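Local coordinates for mevalonate kinase (Staphylococcus aureus, PDB 2X7I), which probably phosphorylates mevalonate at the expense of ATP, an early step of the mevalonate route to isoprenoids, as a member of the GHMP kinase family, at residues A228-F233 / G261-K266. Numbering follows the deposited sequence.
Sequences ALADIF and GAIAGK
In the C-terminal GHMP kinase region, helix 226-243 packs against an edge strand, 264-267, of a four-stranded antiparallel sheet, and Ala230 and Phe233, one helical turn apart, meet Ala264 and Lys266 of the strand and Ile263 just ahead of them. The short segments run in broadly the same direction, 43° apart, with their axes 7.1 Å from each other at closest approach. No hydrogen bond links the two segments, which meet mainly through apolar side chains.

The methyl of Ala264 points at the helix and lies 3.8 Å from Phe233 CB, while Ala230 CB lies 3.9 Å from Ala264 CB. The same methyl carbon, Ala264 CB, sits 3.5 Å from Ala230 O; with two alanines facing each other here, helix and strand can lie close together. At the margin Ile263 reaches over to Ala230: CG1 stands between its own N and carbonyl carbon (chi1 65°), and the extended chain beyond it carries CD1 to 3.9 Å from Ala230 CB. Backbone bonds from Ile263, Ala264 and Lys266 to strand 276-280 hold this edge in the sheet, and Asn234, next on the helix, binds Ile263 O through ND2.

Gly265, between the two strand residues that face the helix, has no side chain; its carbonyl O lies near Phe233 O, two acceptors side by side. Further along, the aliphatic part of Lys266 crosses the Phe233 side chain at about a right angle. The chain then bends at chi3 and chi4, and NZ hydrogen-bonds to Leu17 O; it stays nearly above the ring but so far from it that any cation-pi attraction is weak at most. The closer interaction is a CH-pi contact, with Lys266 CD over the middle of one face, 3.8 Å from the centroid of the Phe233 ring and 12° off its normal.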
ATOM      1  N   ALA A 228       3.730  20.924  -8.572  1.00 58.27           N
ATOM      2  CA  ALA A 228       4.602  21.067  -7.407  1.00 57.08           C
ATOM      3  C   ALA A 228       4.957  19.706  -6.806  1.00 54.63           C
ATOM      4  O   ALA A 228       6.085  19.496  -6.365  1.00 53.73           O
ATOM      5  CB  ALA A 228       3.963  21.954  -6.369  1.00 58.09           C
ATOM      6  N   LEU A 229       4.002  18.778  -6.789  1.00 53.92           N
ATOM      7  CA  LEU A 229       4.296  17.414  -6.344  1.00 52.14           C
ATOM      8  C   LEU A 229       5.304  16.748  -7.284  1.00 51.23           C
ATOM      9  O   LEU A 229       6.154  15.986  -6.837  1.00 51.02           O
ATOM     10  CB  LEU A 229       3.023  16.562  -6.237  1.00 52.14           C
ATOM     11  CG  LEU A 229       3.209  15.219  -5.518  1.00 51.23           C
ATOM     12  CD1 LEU A 229       3.664  15.403  -4.068  1.00 49.08           C
ATOM     13  CD2 LEU A 229       1.941  14.387  -5.576  1.00 51.29           C
ATOM     14  N   ALA A 230       5.208  17.032  -8.577  1.00 51.82           N
ATOM     15  CA  ALA A 230       6.204  16.572  -9.545  1.00 51.67           C
ATOM     16  C   ALA A 230       7.611  17.106  -9.200  1.00 51.20           C
ATOM     17  O   ALA A 230       8.584  16.350  -9.147  1.00 50.31           O
ATOM     18  CB  ALA A 230       5.799  16.997 -10.959  1.00 53.20           C
ATOM     19  N   ASP A 231       7.702  18.407  -8.949  1.00 52.03           N
ATOM     20  CA  ASP A 231       8.938  19.024  -8.479  1.00 52.29           C
ATOM     21  C   ASP A 231       9.483  18.267  -7.259  1.00 51.09           C
ATOM     22  O   ASP A 231      10.625  17.808  -7.260  1.00 51.00           O
ATOM     23  CB  ASP A 231       8.680  20.496  -8.153  1.00 53.68           C
ATOM     24  CG  ASP A 231       9.874  21.192  -7.526  1.00 54.96           C
ATOM     25  OD1 ASP A 231      10.990  20.634  -7.516  1.00 54.75           O
ATOM     26  OD2 ASP A 231       9.690  22.321  -7.037  1.00 57.36           O
ATOM     27  N   ILE A 232       8.645  18.112  -6.241  1.00 50.42           N
ATOM     28  CA  ILE A 232       9.025  17.425  -5.002  1.00 49.27           C
ATOM     29  C   ILE A 232       9.496  15.987  -5.245  1.00 48.25           C
ATOM     30  O   ILE A 232      10.494  15.568  -4.670  1.00 47.64           O
ATOM     31  CB  ILE A 232       7.865  17.466  -3.965  1.00 49.27           C
ATOM     32  CG1 ILE A 232       7.700  18.901  -3.446  1.00 50.75           C
ATOM     33  CG2 ILE A 232       8.120  16.519  -2.812  1.00 47.52           C
ATOM     34  CD1 ILE A 232       6.421  19.142  -2.700  1.00 52.79           C
ATOM     35  N   PHE A 233       8.796  15.243  -6.097  1.00 48.23           N
ATOM     36  CA  PHE A 233       9.235  13.881  -6.458  1.00 48.16           C
ATOM     37  C   PHE A 233      10.657  13.909  -7.028  1.00 48.76           C
ATOM     38  O   PHE A 233      11.505  13.123  -6.625  1.00 48.48           O
ATOM     39  CB  PHE A 233       8.301  13.247  -7.492  1.00 48.79           C
ATOM     40  CG  PHE A 233       7.166  12.429  -6.907  1.00 49.18           C
ATOM     41  CD1 PHE A 233       6.533  12.801  -5.724  1.00 49.52           C
ATOM     42  CD2 PHE A 233       6.714  11.301  -7.570  1.00 50.31           C
ATOM     43  CE1 PHE A 233       5.487  12.046  -5.207  1.00 49.05           C
ATOM     44  CE2 PHE A 233       5.672  10.539  -7.057  1.00 50.75           C
ATOM     45  CZ  PHE A 233       5.057  10.922  -5.871  1.00 50.98           C
ATOM     46  N   GLY A 261       7.012   9.806 -21.221  1.00 62.57           N
ATOM     47  CA  GLY A 261       6.061  10.829 -20.778  1.00 62.17           C
ATOM     48  C   GLY A 261       5.884  11.055 -19.282  1.00 60.01           C
ATOM     49  O   GLY A 261       5.103  11.922 -18.895  1.00 60.03           O
ATOM     50  N   ALA A 262       6.582  10.290 -18.443  1.00 58.44           N
ATOM     51  CA  ALA A 262       6.550  10.519 -16.998  1.00 56.74           C
ATOM     52  C   ALA A 262       7.278  11.827 -16.692  1.00 56.95           C
ATOM     53  O   ALA A 262       8.431  11.983 -17.073  1.00 57.87           O
ATOM     54  CB  ALA A 262       7.200   9.360 -16.238  1.00 55.20           C
ATOM     55  N   ILE A 263       6.596  12.751 -16.012  1.00 56.52           N
ATOM     56  CA  ILE A 263       7.159  14.065 -15.691  1.00 57.16           C
ATOM     57  C   ILE A 263       7.933  14.063 -14.393  1.00 55.93           C
ATOM     58  O   ILE A 263       8.590  15.046 -14.065  1.00 56.94           O
ATOM     59  CB  ILE A 263       6.073  15.187 -15.625  1.00 58.16           C
ATOM     60  CG1 ILE A 263       5.082  14.967 -14.470  1.00 56.24           C
ATOM     61  CG2 ILE A 263       5.330  15.287 -16.951  1.00 59.36           C
ATOM     62  CD1 ILE A 263       4.072  16.088 -14.330  1.00 56.36           C
ATOM     63  N   ALA A 264       7.848  12.964 -13.650  1.00 54.58           N
ATOM     64  CA  ALA A 264       8.542  12.838 -12.372  1.00 53.42           C
ATOM     65  C   ALA A 264       8.670  11.372 -11.970  1.00 52.15           C
ATOM     66  O   ALA A 264       7.915  10.525 -12.444  1.00 52.24           O
ATOM     67  CB  ALA A 264       7.811  13.634 -11.284  1.00 52.60           C
ATOM     68  N   GLY A 265       9.620  11.092 -11.085  1.00 51.53           N
ATOM     69  CA  GLY A 265       9.875   9.742 -10.607  1.00 50.69           C
ATOM     70  C   GLY A 265      10.596   9.725  -9.269  1.00 50.22           C
ATOM     71  O   GLY A 265      11.428  10.598  -8.990  1.00 50.73           O
ATOM     72  N   LYS A 266      10.253   8.745  -8.431  1.00 49.54           N
ATOM     73  CA  LYS A 266      10.979   8.470  -7.188  1.00 49.11           C
ATOM     74  C   LYS A 266      10.714   7.058  -6.694  1.00 48.88           C
ATOM     75  O   LYS A 266       9.790   6.390  -7.141  1.00 49.33           O
ATOM     76  CB  LYS A 266      10.610   9.467  -6.082  1.00 48.81           C
ATOM     77  CG  LYS A 266       9.221   9.270  -5.437  1.00 46.95           C
ATOM     78  CD  LYS A 266       8.963  10.278  -4.324  1.00 45.39           C
ATOM     79  CE  LYS A 266       9.751   9.982  -3.038  1.00 44.67           C
ATOM     80  NZ  LYS A 266       9.273   8.770  -2.315  1.00 43.03           N
TER